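PDB 4C81: 2-c-methyl-d-erythritol 2,4-cyclodiphosphate synthase from Plasmodium falciparum, which catalyses the cyclisation of a CDP-linked methylerythritol phosphate to 2-C-methyl-D-erythritol 2,4-cyclodiphosphate with release of CMP, a step in isoprenoid precursor synthesis. Local coordinates for residues G47-N52 against R134-K139; I64-I69 against I100-A105; D71-A76 against L107-K112. The protein carries 1 engineered substitution. All coordinates share one frame; numbering follows the deposited sequence. Where two conformers were deposited one is given.

Overall arrangement
Contacts 2 and 3 are buried and join the same two elements, helix 64-77 and helix 97-111, their centres about 10 Å apart. Both depend on apolar side chains, but contact 2 also includes the zinc ligand His67, whose ring turns to the metal, whereas contact 3 is aliphatic. Contact 1 is only partly buried, sets a glycine turn and the start of a short strand against helix 130-145, and mixes valine-to-amide packing with a water bridge. It touches contact 2 where Gly47 and Gly48 pack on Tyr66 and Ile65, and lies on the opposite side of the chain's centre from contact 3. Along the chain, contact 1 encloses both others.

Contact 1. Residues G47-N52 against R134-K139; sequences GGVKIN and RKNIIK
Val49 lays one methyl over the flat amide of Asn136. CG2 is 3.5 Å from Asn136 CG and stands nearly straight above the amide plane. The two side chains cross obliquely, and the second methyl lies over the same face toward the amide's nitrogen end, CG1 4.0 Å from Asn136 ND2. Having CG anti to the backbone N (chi1 -160°) spreads the Asn136 amide across the valine. One helix position on, Ile137 meets the first methyl from a different side, its CG1 3.9 Å from Val49 CG2. Gly47, with positive phi and no side chain, fits close against the helix; its O is 3.8 Å from Ile137 CA. At the more open rim a water donates to both Gly48 O, at 3.2 Å, and Asn136 OD1, at 3.1 Å. On another face of helix 130-145, Arg134 makes a salt bridge to Asp81 of the second subunit. The two glycines form the turn of the hairpin of strands 43-46 and 49-51. Asp63 accepts from both of their backbone N-H groups, Asn140, farther along helix 130-145, donates to Gly47 O, and Ile51 packs on Ile133 of that helix.

Contact 2. Residues I64-I69 against I100-A105; sequences IIYHSI and IFLRYA. With ZN (zinc ion), chain B.
Leu102 fills the tight part of this contact by pressing its two methyls against one turn of the facing helix. CD2 lies 3.6 Å from Tyr66 O and 3.7 Å from Tyr66 CB, and it approaches the root of the ring obliquely, 4.0 Å from Tyr66 CG. The other methyl, CD1, reaches Ile69 CG2, one turn farther along helix 64-77, at 4.1 Å. Leu102 crosses both the tyrosine and the isoleucine at about a right angle, bridging two side chains three residues apart. The helices come close here, with Tyr66 CA and Leu102 CA 7.2 Å apart. Away from this leucine the contact slackens: the partly exposed His67 and Phe101 only flank the interface and do not touch across it. His67 starts out away from helix 97-111, and its ring serves the active site, with ND1 binding the zinc ion at 2.1 Å. Asp15 and His17 complete the protein ligands of the metal. Ser98, just before the second segment, is hydrogen-bonded to His67 NE2, a bond that would limit rotation of the ring and links the metal ligand to the start of helix 97-111. Val144 of helix 130-145 covers both Tyr66 and Leu102, while Ile69 packs on Ile141 of that helix and on Ile121 of strand 114-124. Phe101 meets the ring of Phe86 beside helix 97-111.

Contact 3. Residues D71-A76 against L107-K112; sequences DSILGA and LLIYKK
The pairing of helices 64-77 and 97-111, which run in roughly the same direction beside the sheet of this alpha/beta subunit, is carried here by Ile73 against Ile109 and Leu74 against Leu108. The isoleucines cross at about a right angle. Ile73 CG2 is pushed tightly onto the Ile109 side chain, 3.5 Å from CG1 and 3.6 Å from CD1. The Ile109 tip also meets the longer branch of Ile73, its CD1 lying 3.7 Å from Ile73 CD1. Leu108 leaves its backbone toward the opposite helix, and with CG anti to the backbone N (chi1 174°) its CD2 reaches Leu74 CD2. Leu74 instead starts away from that helix, and CG beside its own N (chi1 -68°) brings one branch back. The leucine separation is doubtful, because Leu74 was modelled in two conformers. All four residues are buried, which makes this a wholly aliphatic seam. Ile73 and Ile109 face the sheet, resting on Ile177 and Leu179 of strand 170-181 respectively, and Ile109 also reaches Ile116 of strand 114-124. Both leucines pack on Ser79 in the loop beyond helix 64-77, and Leu108 also touches Leu77 at the end of that helix.

Contact 1. Residues G47-N52 against R134-K139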
ATOM      1  N   GLY A  47       3.539  17.346  -6.091  1.00 18.45           N
ATOM      2  CA  GLY A  47       4.363  17.698  -4.939  1.00 21.65           C
ATOM      3  C   GLY A  47       4.723  19.172  -4.925  1.00 21.51           C
ATOM      4  O   GLY A  47       5.832  19.544  -4.547  1.00 22.57           O
ATOM      5  N   GLY A  48       3.780  20.005  -5.361  1.00 20.17           N
ATOM      6  CA  GLY A  48       3.996  21.447  -5.467  1.00 27.32           C
ATOM      7  C   GLY A  48       4.791  21.906  -6.682  1.00 36.37           C
ATOM      8  O   GLY A  48       5.038  23.100  -6.831  1.00 30.44           O
ATOM      9  N   VAL A  49       5.187  20.974  -7.550  1.00 24.69           N
ATOM     10  CA  VAL A  49       5.984  21.297  -8.735  1.00 22.42           C
ATOM     11  C   VAL A  49       5.102  21.275  -9.978  1.00 23.30           C
ATOM     12  O   VAL A  49       4.448  20.272 -10.261  1.00 25.80           O
ATOM     13  CB  VAL A  49       7.142  20.293  -8.937  1.00 23.90           C
ATOM     14  CG1 VAL A  49       7.983  20.681 -10.155  1.00 26.17           C
ATOM     15  CG2 VAL A  49       8.014  20.210  -7.688  1.00 24.60           C
ATOM     16  N   LYS A  50       5.093  22.381 -10.723  1.00 25.55           N
ATOM     17  CA  LYS A  50       4.333  22.460 -11.967  1.00 22.60           C
ATOM     18  C   LYS A  50       4.954  21.557 -13.031  1.00 24.28           C
ATOM     19  O   LYS A  50       6.172  21.545 -13.211  1.00 25.69           O
ATOM     20  CB  LYS A  50       4.282  23.902 -12.482  1.00 32.48           C
ATOM     21  CG  LYS A  50       3.473  24.850 -11.615  1.00 36.67           C
ATOM     22  CD  LYS A  50       1.979  24.623 -11.777  1.00 50.49           C
ATOM     23  CE  LYS A  50       1.174  25.641 -10.986  1.00 97.96           C
ATOM     24  NZ  LYS A  50      -0.288  25.499 -11.223  1.00 64.26           N
ATOM     25  N   ILE A  51       4.099  20.802 -13.718  1.00 23.38           N
ATOM     26  CA  ILE A  51       4.511  19.887 -14.777  1.00 20.13           C
ATOM     27  C   ILE A  51       3.945  20.432 -16.084  1.00 23.89           C
ATOM     28  O   ILE A  51       2.785  20.196 -16.418  1.00 24.81           O
ATOM     29  CB  ILE A  51       3.988  18.449 -14.532  1.00 22.43           C
ATOM     30  CG1 ILE A  51       4.240  18.007 -13.085  1.00 22.02           C
ATOM     31  CG2 ILE A  51       4.642  17.479 -15.498  1.00 21.14           C
ATOM     32  CD1 ILE A  51       5.685  18.047 -12.660  1.00 21.63           C
ATOM     33  N   ASN A  52       4.775  21.166 -16.819  1.00 27.99           N
ATOM     34  CA  ASN A  52       4.293  21.991 -17.930  1.00 31.38           C
ATOM     35  C   ASN A  52       3.817  21.221 -19.164  1.00 31.07           C
ATOM     36  O   ASN A  52       3.086  21.775 -19.983  1.00 28.37           O
ATOM     37  CB  ASN A  52       5.371  23.006 -18.336  1.00 31.36           C
ATOM     38  CG  ASN A  52       5.768  23.933 -17.193  1.00 49.54           C
ATOM     39  OD1 ASN A  52       4.993  24.166 -16.264  1.00 37.94           O
ATOM     40  ND2 ASN A  52       6.984  24.462 -17.259  1.00 83.17           N
ATOM     41  N   ARG A 134      12.592  15.166  -8.027  1.00 24.75           N
ATOM     42  CA  ARG A 134      12.608  14.646  -6.654  1.00 20.33           C
ATOM     43  C   ARG A 134      13.050  15.686  -5.631  1.00 21.41           C
ATOM     44  O   ARG A 134      12.385  15.878  -4.613  1.00 22.28           O
ATOM     45  CB  ARG A 134      13.519  13.415  -6.553  1.00 25.56           C
ATOM     46  CG  ARG A 134      13.756  12.937  -5.122  1.00 27.94           C
ATOM     47  CD  ARG A 134      14.771  11.816  -5.034  1.00 31.08           C
ATOM     48  NE  ARG A 134      14.144  10.496  -5.070  1.00 32.48           N
ATOM     49  CZ  ARG A 134      14.287   9.587  -6.037  1.00 37.66           C
ATOM     50  NH1 ARG A 134      15.058   9.806  -7.102  1.00 31.77           N
ATOM     51  NH2 ARG A 134      13.655   8.427  -5.924  1.00 25.82           N
ATOM     52  N   LYS A 135      14.178  16.341  -5.900  1.00 25.51           N
ATOM     53  CA  LYS A 135      14.746  17.322  -4.968  1.00 21.97           C
ATOM     54  C   LYS A 135      13.755  18.439  -4.647  1.00 23.46           C
ATOM     55  O   LYS A 135      13.598  18.824  -3.488  1.00 25.20           O
ATOM     56  CB  LYS A 135      16.039  17.920  -5.534  1.00 33.18           C
ATOM     57  CG  LYS A 135      17.226  16.966  -5.532  1.00 54.46           C
ATOM     58  N   ASN A 136      13.088  18.943  -5.685  1.00 27.53           N
ATOM     59  CA  ASN A 136      12.092  20.002  -5.546  1.00 25.21           C
ATOM     60  C   ASN A 136      10.877  19.533  -4.743  1.00 21.85           C
ATOM     61  O   ASN A 136      10.397  20.238  -3.857  1.00 21.26           O
ATOM     62  CB  ASN A 136      11.651  20.483  -6.937  1.00 31.82           C
ATOM     63  CG  ASN A 136      11.004  21.863  -6.917  1.00 42.18           C
ATOM     64  OD1 ASN A 136      10.589  22.366  -5.873  1.00 41.96           O
ATOM     65  ND2 ASN A 136      10.914  22.481  -8.091  1.00 43.26           N
ATOM     66  N   ILE A 137      10.382  18.339  -5.058  1.00 18.96           N
ATOM     67  CA  ILE A 137       9.236  17.772  -4.341  1.00 19.44           C
ATOM     68  C   ILE A 137       9.562  17.608  -2.858  1.00 19.30           C
ATOM     69  O   ILE A 137       8.786  18.023  -1.992  1.00 20.42           O
ATOM     70  CB  ILE A 137       8.812  16.410  -4.933  1.00 21.01           C
ATOM     71  CG1 ILE A 137       8.201  16.599  -6.322  1.00 17.72           C
ATOM     72  CG2 ILE A 137       7.801  15.716  -4.019  1.00 25.97           C
ATOM     73  CD1 ILE A 137       7.978  15.302  -7.065  1.00 19.48           C
ATOM     74  N   ILE A 138      10.723  17.023  -2.577  1.00 22.14           N
ATOM     75  CA  ILE A 138      11.164  16.792  -1.201  1.00 19.29           C
ATOM     76  C   ILE A 138      11.334  18.112  -0.439  1.00 22.12           C
ATOM     77  O   ILE A 138      10.962  18.206   0.736  1.00 26.07           O
ATOM     78  CB  ILE A 138      12.460  15.945  -1.157  1.00 28.62           C
ATOM     79  CG1 ILE A 138      12.157  14.505  -1.592  1.00 23.86           C
ATOM     80  CG2 ILE A 138      13.067  15.953   0.235  1.00 31.17           C
ATOM     81  CD1 ILE A 138      13.376  13.615  -1.676  1.00 26.78           C
ATOM     82  N   LYS A 139      11.881  19.124  -1.111  1.00 25.12           N
ATOM     83  CA  LYS A 139      12.017  20.460  -0.522  1.00 26.03           C
ATOM     84  C   LYS A 139      10.647  21.055  -0.196  1.00 22.76           C
ATOM     85  O   LYS A 139      10.451  21.618   0.883  1.00 28.40           O
ATOM     86  CB  LYS A 139      12.787  21.392  -1.465  1.00 26.17           C
ATOM     87  CG  LYS A 139      13.064  22.778  -0.886  1.00 32.10           C
ATOM     88  CD  LYS A 139      13.916  23.613  -1.826  1.00 82.96           C
ATOM     89  CE  LYS A 139      14.141  25.012  -1.276  1.00 99.59           C
ATOM     90  NZ  LYS A 139      14.975  25.845  -2.185  1.00 96.63           N
TER
HETATM   91  O   HOH W   1       8.116  24.056  -6.795  1.00 41.48           O

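Contact 2. Residues I64-I69 against I100-A105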
ATOM      1  N   ILE A  64      -1.664  14.621  -6.743  1.00 16.49           N
ATOM      2  CA  ILE A  64      -1.807  13.321  -6.080  1.00 17.97           C
ATOM      3  C   ILE A  64      -0.864  13.149  -4.886  1.00 21.14           C
ATOM      4  O   ILE A  64      -1.200  12.450  -3.928  1.00 19.28           O
ATOM      5  CB  ILE A  64      -1.633  12.121  -7.068  1.00 16.48           C
ATOM      6  CG1 ILE A  64      -0.307  12.217  -7.833  1.00 16.34           C
ATOM      7  CG2 ILE A  64      -2.825  12.036  -8.028  1.00 17.63           C
ATOM      8  CD1 ILE A  64       0.006  10.996  -8.684  1.00 17.66           C
ATOM      9  N   ILE A  65       0.309  13.776  -4.939  1.00 18.26           N
ATOM     10  CA  ILE A  65       1.282  13.655  -3.852  1.00 13.15           C
ATOM     11  C   ILE A  65       0.790  14.387  -2.600  1.00 16.52           C
ATOM     12  O   ILE A  65       0.690  13.794  -1.518  1.00 16.66           O
ATOM     13  CB  ILE A  65       2.681  14.162  -4.275  1.00 15.20           C
ATOM     14  CG1 ILE A  65       3.272  13.246  -5.353  1.00 22.26           C
ATOM     15  CG2 ILE A  65       3.615  14.229  -3.086  1.00 22.04           C
ATOM     16  CD1 ILE A  65       4.652  13.669  -5.825  1.00 18.35           C
ATOM     17  N   TYR A  66       0.476  15.671  -2.740  1.00 18.46           N
ATOM     18  CA  TYR A  66      -0.033  16.437  -1.600  1.00 18.06           C
ATOM     19  C   TYR A  66      -1.324  15.854  -1.034  1.00 19.81           C
ATOM     20  O   TYR A  66      -1.481  15.770   0.188  1.00 22.05           O
ATOM     21  CB  TYR A  66      -0.245  17.915  -1.969  1.00 19.53           C
ATOM     22  CG  TYR A  66       1.002  18.796  -1.963  1.00 19.39           C
ATOM     23  CD1 TYR A  66       2.239  18.327  -1.510  1.00 17.98           C
ATOM     24  CD2 TYR A  66       0.923  20.124  -2.371  1.00 29.38           C
ATOM     25  CE1 TYR A  66       3.360  19.146  -1.496  1.00 16.61           C
ATOM     26  CE2 TYR A  66       2.040  20.950  -2.355  1.00 22.27           C
ATOM     27  CZ  TYR A  66       3.251  20.455  -1.920  1.00 20.61           C
ATOM     28  OH  TYR A  66       4.355  21.272  -1.903  1.00 25.08           O
ATOM     29  N   HIS A  67      -2.240  15.448  -1.912  1.00 16.65           N
ATOM     30  CA  HIS A  67      -3.522  14.902  -1.475  1.00 17.37           C
ATOM     31  C   HIS A  67      -3.335  13.574  -0.737  1.00 17.78           C
ATOM     32  O   HIS A  67      -3.921  13.367   0.331  1.00 20.42           O
ATOM     33  CB  HIS A  67      -4.492  14.728  -2.647  1.00 21.24           C
ATOM     34  CG  HIS A  67      -4.780  15.996  -3.392  1.00 15.18           C
ATOM     35  ND1 HIS A  67      -5.475  16.019  -4.581  1.00 21.87           N
ATOM     36  CD2 HIS A  67      -4.442  17.281  -3.127  1.00 22.86           C
ATOM     37  CE1 HIS A  67      -5.560  17.265  -5.014  1.00 22.77           C
ATOM     38  NE2 HIS A  67      -4.943  18.049  -4.149  1.00 23.60           N
ATOM     39  N   SER A  68      -2.515  12.681  -1.288  1.00 18.16           N
ATOM     40  CA  SER A  68      -2.278  11.388  -0.639  1.00 16.20           C
ATOM     41  C   SER A  68      -1.537  11.550   0.693  1.00 15.11           C
ATOM     42  O   SER A  68      -1.816  10.825   1.643  1.00 17.08           O
ATOM     43  CB  SER A  68      -1.518  10.432  -1.561  1.00 19.60           C
ATOM     44  OG  SER A  68      -0.190  10.856  -1.766  1.00 20.37           O
ATOM     45  N   ILE A  69      -0.606  12.500   0.764  1.00 18.98           N
ATOM     46  CA  ILE A  69       0.075  12.805   2.028  1.00 15.95           C
ATOM     47  C   ILE A  69      -0.932  13.254   3.096  1.00 19.52           C
ATOM     48  O   ILE A  69      -0.904  12.760   4.225  1.00 18.09           O
ATOM     49  CB  ILE A  69       1.179  13.874   1.847  1.00 18.72           C
ATOM     50  CG1 ILE A  69       2.380  13.281   1.109  1.00 18.95           C
ATOM     51  CG2 ILE A  69       1.640  14.412   3.204  1.00 21.17           C
ATOM     52  CD1 ILE A  69       3.347  14.319   0.579  1.00 22.30           C
ATOM     53  N   ILE A 100      -4.158  24.663   1.871  1.00 24.35           N
ATOM     54  CA  ILE A 100      -5.086  24.725   2.999  1.00 32.99           C
ATOM     55  C   ILE A 100      -5.175  23.370   3.715  1.00 42.42           C
ATOM     56  O   ILE A 100      -5.194  23.315   4.946  1.00 31.01           O
ATOM     57  CB  ILE A 100      -6.499  25.177   2.543  1.00 31.75           C
ATOM     58  CG1 ILE A 100      -6.479  26.647   2.104  1.00 30.12           C
ATOM     59  CG2 ILE A 100      -7.516  24.995   3.659  1.00 30.00           C
ATOM     60  CD1 ILE A 100      -7.728  27.076   1.353  1.00 45.74           C
ATOM     61  N   PHE A 101      -5.212  22.283   2.944  1.00 26.89           N
ATOM     62  CA  PHE A 101      -5.316  20.936   3.517  1.00 25.25           C
ATOM     63  C   PHE A 101      -4.019  20.462   4.169  1.00 20.63           C
ATOM     64  O   PHE A 101      -4.056  19.779   5.191  1.00 22.74           O
ATOM     65  CB  PHE A 101      -5.742  19.911   2.457  1.00 23.47           C
ATOM     66  CG  PHE A 101      -7.060  20.217   1.789  1.00 35.15           C
ATOM     67  CD1 PHE A 101      -8.128  20.752   2.505  1.00 43.92           C
ATOM     68  CD2 PHE A 101      -7.231  19.960   0.434  1.00 55.66           C
ATOM     69  CE1 PHE A 101      -9.337  21.029   1.879  1.00 69.54           C
ATOM     70  CE2 PHE A 101      -8.438  20.231  -0.196  1.00 52.62           C
ATOM     71  CZ  PHE A 101      -9.491  20.768   0.527  1.00 44.70           C
ATOM     72  N   LEU A 102      -2.880  20.803   3.572  1.00 22.83           N
ATOM     73  CA  LEU A 102      -1.582  20.430   4.131  1.00 21.56           C
ATOM     74  C   LEU A 102      -1.300  21.164   5.446  1.00 33.29           C
ATOM     75  O   LEU A 102      -0.710  20.584   6.360  1.00 31.18           O
ATOM     76  CB  LEU A 102      -0.445  20.683   3.133  1.00 31.82           C
ATOM     77  CG  LEU A 102      -0.123  19.567   2.130  1.00 31.84           C
ATOM     78  CD1 LEU A 102       0.431  18.336   2.840  1.00 28.86           C
ATOM     79  CD2 LEU A 102      -1.330  19.198   1.291  1.00 81.51           C
ATOM     80  N   ARG A 103      -1.712  22.428   5.541  1.00 33.00           N
ATOM     81  CA  ARG A 103      -1.539  23.178   6.791  1.00 29.47           C
ATOM     82  C   ARG A 103      -2.474  22.650   7.879  1.00 28.45           C
ATOM     83  O   ARG A 103      -2.090  22.597   9.044  1.00 30.23           O
ATOM     84  CB  ARG A 103      -1.703  24.695   6.591  1.00 37.95           C
ATOM     85  CG  ARG A 103      -3.126  25.206   6.364  1.00 39.26           C
ATOM     86  CD  ARG A 103      -3.271  26.650   6.840  1.00 73.79           C
ATOM     87  NE  ARG A 103      -2.258  27.532   6.258  1.00 52.75           N
ATOM     88  CZ  ARG A 103      -2.348  28.128   5.069  1.00 38.67           C
ATOM     89  NH1 ARG A 103      -3.415  27.959   4.291  1.00 53.05           N
ATOM     90  NH2 ARG A 103      -1.355  28.907   4.650  1.00 62.47           N
ATOM     91  N   TYR A 104      -3.687  22.250   7.496  1.00 23.57           N
ATOM     92  CA  TYR A 104      -4.614  21.612   8.433  1.00 22.11           C
ATOM     93  C   TYR A 104      -3.984  20.341   8.996  1.00 27.87           C
ATOM     94  O   TYR A 104      -3.970  20.130  10.211  1.00 22.96           O
ATOM     95  CB  TYR A 104      -5.955  21.276   7.765  1.00 30.50           C
ATOM     96  CG  TYR A 104      -6.861  20.417   8.630  1.00 30.39           C
ATOM     97  CD1 TYR A 104      -7.611  20.979   9.663  1.00 25.24           C
ATOM     98  CD2 TYR A 104      -6.951  19.039   8.433  1.00 30.57           C
ATOM     99  CE1 TYR A 104      -8.432  20.199  10.466  1.00 33.32           C
ATOM    100  CE2 TYR A 104      -7.770  18.249   9.234  1.00 32.65           C
ATOM    101  CZ  TYR A 104      -8.508  18.834  10.248  1.00 28.11           C
ATOM    102  OH  TYR A 104      -9.319  18.061  11.045  1.00 35.52           O
ATOM    103  N   ALA A 105      -3.451  19.509   8.104  1.00 28.22           N
ATOM    104  CA  ALA A 105      -2.836  18.244   8.503  1.00 22.65           C
ATOM    105  C   ALA A 105      -1.637  18.451   9.427  1.00 23.29           C
ATOM    106  O   ALA A 105      -1.490  17.740  10.422  1.00 26.00           O
ATOM    107  CB  ALA A 105      -2.424  17.442   7.267  1.00 24.73           C
TER
HETATM  108 ZN    ZN B1240      -6.487  14.423  -5.401  1.00 19.88          ZN
HETATM  109  O   HOH W   2      -7.867  14.166  -4.241  1.00 28.90           O

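Contact 3. Residues D71-A76 against L107-K112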
ATOM      1  N   ASP A  71      -4.209  12.648   3.266  1.00 20.36           N
ATOM      2  CA  ASP A  71      -5.058  11.529   3.678  1.00 20.59           C
ATOM      3  C   ASP A  71      -4.296  10.450   4.452  1.00 14.02           C
ATOM      4  O   ASP A  71      -4.897   9.724   5.243  1.00 18.95           O
ATOM      5  CB  ASP A  71      -5.821  10.945   2.486  1.00 25.90           C
ATOM      6  CG  ASP A  71      -7.034  11.787   2.104  1.00 46.06           C
ATOM      7  OD1 ASP A  71      -7.521  12.585   2.941  1.00 31.29           O
ATOM      8  OD2 ASP A  71      -7.513  11.643   0.964  1.00 33.81           O
ATOM      9  N   SER A  72      -2.981  10.357   4.251  1.00 18.64           N
ATOM     10  CA  SER A  72      -2.164   9.439   5.051  1.00 13.21           C
ATOM     11  C   SER A  72      -2.109   9.914   6.505  1.00 16.75           C
ATOM     12  O   SER A  72      -2.225   9.114   7.432  1.00 17.74           O
ATOM     13  CB  SER A  72      -0.752   9.262   4.471  1.00 17.54           C
ATOM     14  OG  SER A  72       0.128  10.316   4.830  1.00 16.26           O
ATOM     15  N   ILE A  73      -1.942  11.219   6.688  1.00 14.97           N
ATOM     16  CA  ILE A  73      -1.939  11.831   8.020  1.00 16.16           C
ATOM     17  C   ILE A  73      -3.305  11.703   8.707  1.00 20.42           C
ATOM     18  O   ILE A  73      -3.382  11.282   9.865  1.00 19.44           O
ATOM     19  CB  ILE A  73      -1.522  13.322   7.939  1.00 14.63           C
ATOM     20  CG1 ILE A  73      -0.052  13.434   7.531  1.00 17.80           C
ATOM     21  CG2 ILE A  73      -1.751  14.030   9.278  1.00 19.77           C
ATOM     22  CD1 ILE A  73       0.368  14.825   7.128  1.00 23.26           C
ATOM     23  N   LEU A  74      -4.376  12.066   8.001  1.00 17.45           N
ATOM     24  CA  LEU A  74      -5.731  11.936   8.532  0.50 23.93           C
ATOM     25  C   LEU A  74      -6.024  10.478   8.864  1.00 21.82           C
ATOM     26  O   LEU A  74      -6.558  10.165   9.929  1.00 22.74           O
ATOM     27  CB  LEU A  74      -6.761  12.460   7.528  0.50 26.32           C
ATOM     28  CG  LEU A  74      -6.729  13.970   7.293  0.50 28.85           C
ATOM     29  CD1 LEU A  74      -7.742  14.377   6.234  0.50 30.97           C
ATOM     30  CD2 LEU A  74      -6.987  14.700   8.597  0.50 26.46           C
ATOM     31  N   GLY A  75      -5.657   9.586   7.947  1.00 16.80           N
ATOM     32  CA  GLY A  75      -5.859   8.158   8.146  1.00 21.44           C
ATOM     33  C   GLY A  75      -5.148   7.639   9.385  1.00 16.71           C
ATOM     34  O   GLY A  75      -5.718   6.883  10.176  1.00 18.60           O
ATOM     35  N   ALA A  76      -3.900   8.057   9.561  1.00 15.73           N
ATOM     36  CA  ALA A  76      -3.103   7.657  10.718  1.00 22.31           C
ATOM     37  C   ALA A  76      -3.757   8.054  12.043  1.00 15.47           C
ATOM     38  O   ALA A  76      -3.706   7.292  13.009  1.00 20.14           O
ATOM     39  CB  ALA A  76      -1.709   8.257  10.627  1.00 15.38           C
ATOM     40  N   LEU A 107      -1.071  21.045  11.389  1.00 24.37           N
ATOM     41  CA  LEU A 107      -1.572  21.548  12.674  1.00 21.82           C
ATOM     42  C   LEU A 107      -2.359  20.490  13.450  1.00 26.32           C
ATOM     43  O   LEU A 107      -2.372  20.512  14.679  1.00 25.19           O
ATOM     44  CB  LEU A 107      -2.415  22.810  12.471  1.00 22.09           C
ATOM     45  CG  LEU A 107      -1.620  24.015  11.963  1.00 26.69           C
ATOM     46  CD1 LEU A 107      -2.541  25.117  11.453  1.00 28.32           C
ATOM     47  CD2 LEU A 107      -0.692  24.540  13.051  1.00 38.45           C
ATOM     48  N   LEU A 108      -3.004  19.569  12.734  1.00 18.54           N
ATOM     49  CA  LEU A 108      -3.706  18.445  13.356  1.00 22.24           C
ATOM     50  C   LEU A 108      -2.729  17.514  14.076  1.00 21.10           C
ATOM     51  O   LEU A 108      -2.988  17.082  15.198  1.00 23.69           O
ATOM     52  CB  LEU A 108      -4.496  17.658  12.304  1.00 20.47           C
ATOM     53  CG  LEU A 108      -5.181  16.362  12.752  1.00 25.93           C
ATOM     54  CD1 LEU A 108      -6.323  16.650  13.710  1.00 27.88           C
ATOM     55  CD2 LEU A 108      -5.681  15.589  11.542  1.00 25.82           C
ATOM     56  N   ILE A 109      -1.614  17.201  13.417  1.00 18.52           N
ATOM     57  CA  ILE A 109      -0.557  16.378  14.004  1.00 16.98           C
ATOM     58  C   ILE A 109      -0.049  17.028  15.289  1.00 23.98           C
ATOM     59  O   ILE A 109       0.128  16.357  16.306  1.00 22.65           O
ATOM     60  CB  ILE A 109       0.630  16.191  13.024  1.00 23.98           C
ATOM     61  CG1 ILE A 109       0.234  15.270  11.867  1.00 26.74           C
ATOM     62  CG2 ILE A 109       1.835  15.600  13.737  1.00 23.14           C
ATOM     63  CD1 ILE A 109       1.253  15.239  10.735  1.00 24.51           C
ATOM     64  N   TYR A 110       0.161  18.342  15.228  1.00 20.59           N
ATOM     65  CA  TYR A 110       0.667  19.100  16.366  1.00 33.50           C
ATOM     66  C   TYR A 110      -0.318  19.109  17.532  1.00 25.62           C
ATOM     67  O   TYR A 110       0.071  18.844  18.670  1.00 25.92           O
ATOM     68  CB  TYR A 110       0.997  20.535  15.957  1.00 25.03           C
ATOM     69  CG  TYR A 110       1.683  21.316  17.054  1.00 32.02           C
ATOM     70  CD1 TYR A 110       3.071  21.312  17.174  1.00 37.34           C
ATOM     71  CD2 TYR A 110       0.944  22.047  17.981  1.00 31.77           C
ATOM     72  CE1 TYR A 110       3.707  22.023  18.187  1.00 35.22           C
ATOM     73  CE2 TYR A 110       1.571  22.757  18.998  1.00 35.44           C
ATOM     74  CZ  TYR A 110       2.952  22.742  19.094  1.00 44.74           C
ATOM     75  OH  TYR A 110       3.578  23.444  20.096  1.00 43.80           O
ATOM     76  N   LYS A 111      -1.587  19.400  17.255  1.00 25.08           N
ATOM     77  CA  LYS A 111      -2.587  19.482  18.328  1.00 28.08           C
ATOM     78  C   LYS A 111      -2.917  18.117  18.943  1.00 26.19           C
ATOM     79  O   LYS A 111      -3.439  18.054  20.055  1.00 29.60           O
ATOM     80  CB  LYS A 111      -3.855  20.212  17.859  1.00 29.13           C
ATOM     81  CG  LYS A 111      -4.862  19.384  17.074  1.00 31.50           C
ATOM     82  CD  LYS A 111      -5.898  20.286  16.418  1.00 36.75           C
ATOM     83  CE  LYS A 111      -7.086  19.495  15.894  1.00 50.01           C
ATOM     84  NZ  LYS A 111      -7.887  20.272  14.905  1.00 35.69           N
ATOM     85  N   LYS A 112      -2.611  17.030  18.230  1.00 20.36           N
ATOM     86  CA  LYS A 112      -2.787  15.676  18.770  1.00 24.46           C
ATOM     87  C   LYS A 112      -1.520  15.149  19.463  1.00 21.42           C
ATOM     88  O   LYS A 112      -1.471  13.980  19.860  1.00 23.69           O
ATOM     89  CB  LYS A 112      -3.230  14.716  17.659  1.00 23.31           C
ATOM     90  CG  LYS A 112      -4.581  15.063  17.031  1.00 27.78           C
ATOM     91  CD  LYS A 112      -5.761  14.717  17.938  1.00 44.31           C
ATOM     92  CE  LYS A 112      -6.119  13.239  17.883  1.00 86.22           C
ATOM     93  NZ  LYS A 112      -6.694  12.847  16.567  1.00 92.18           N
TER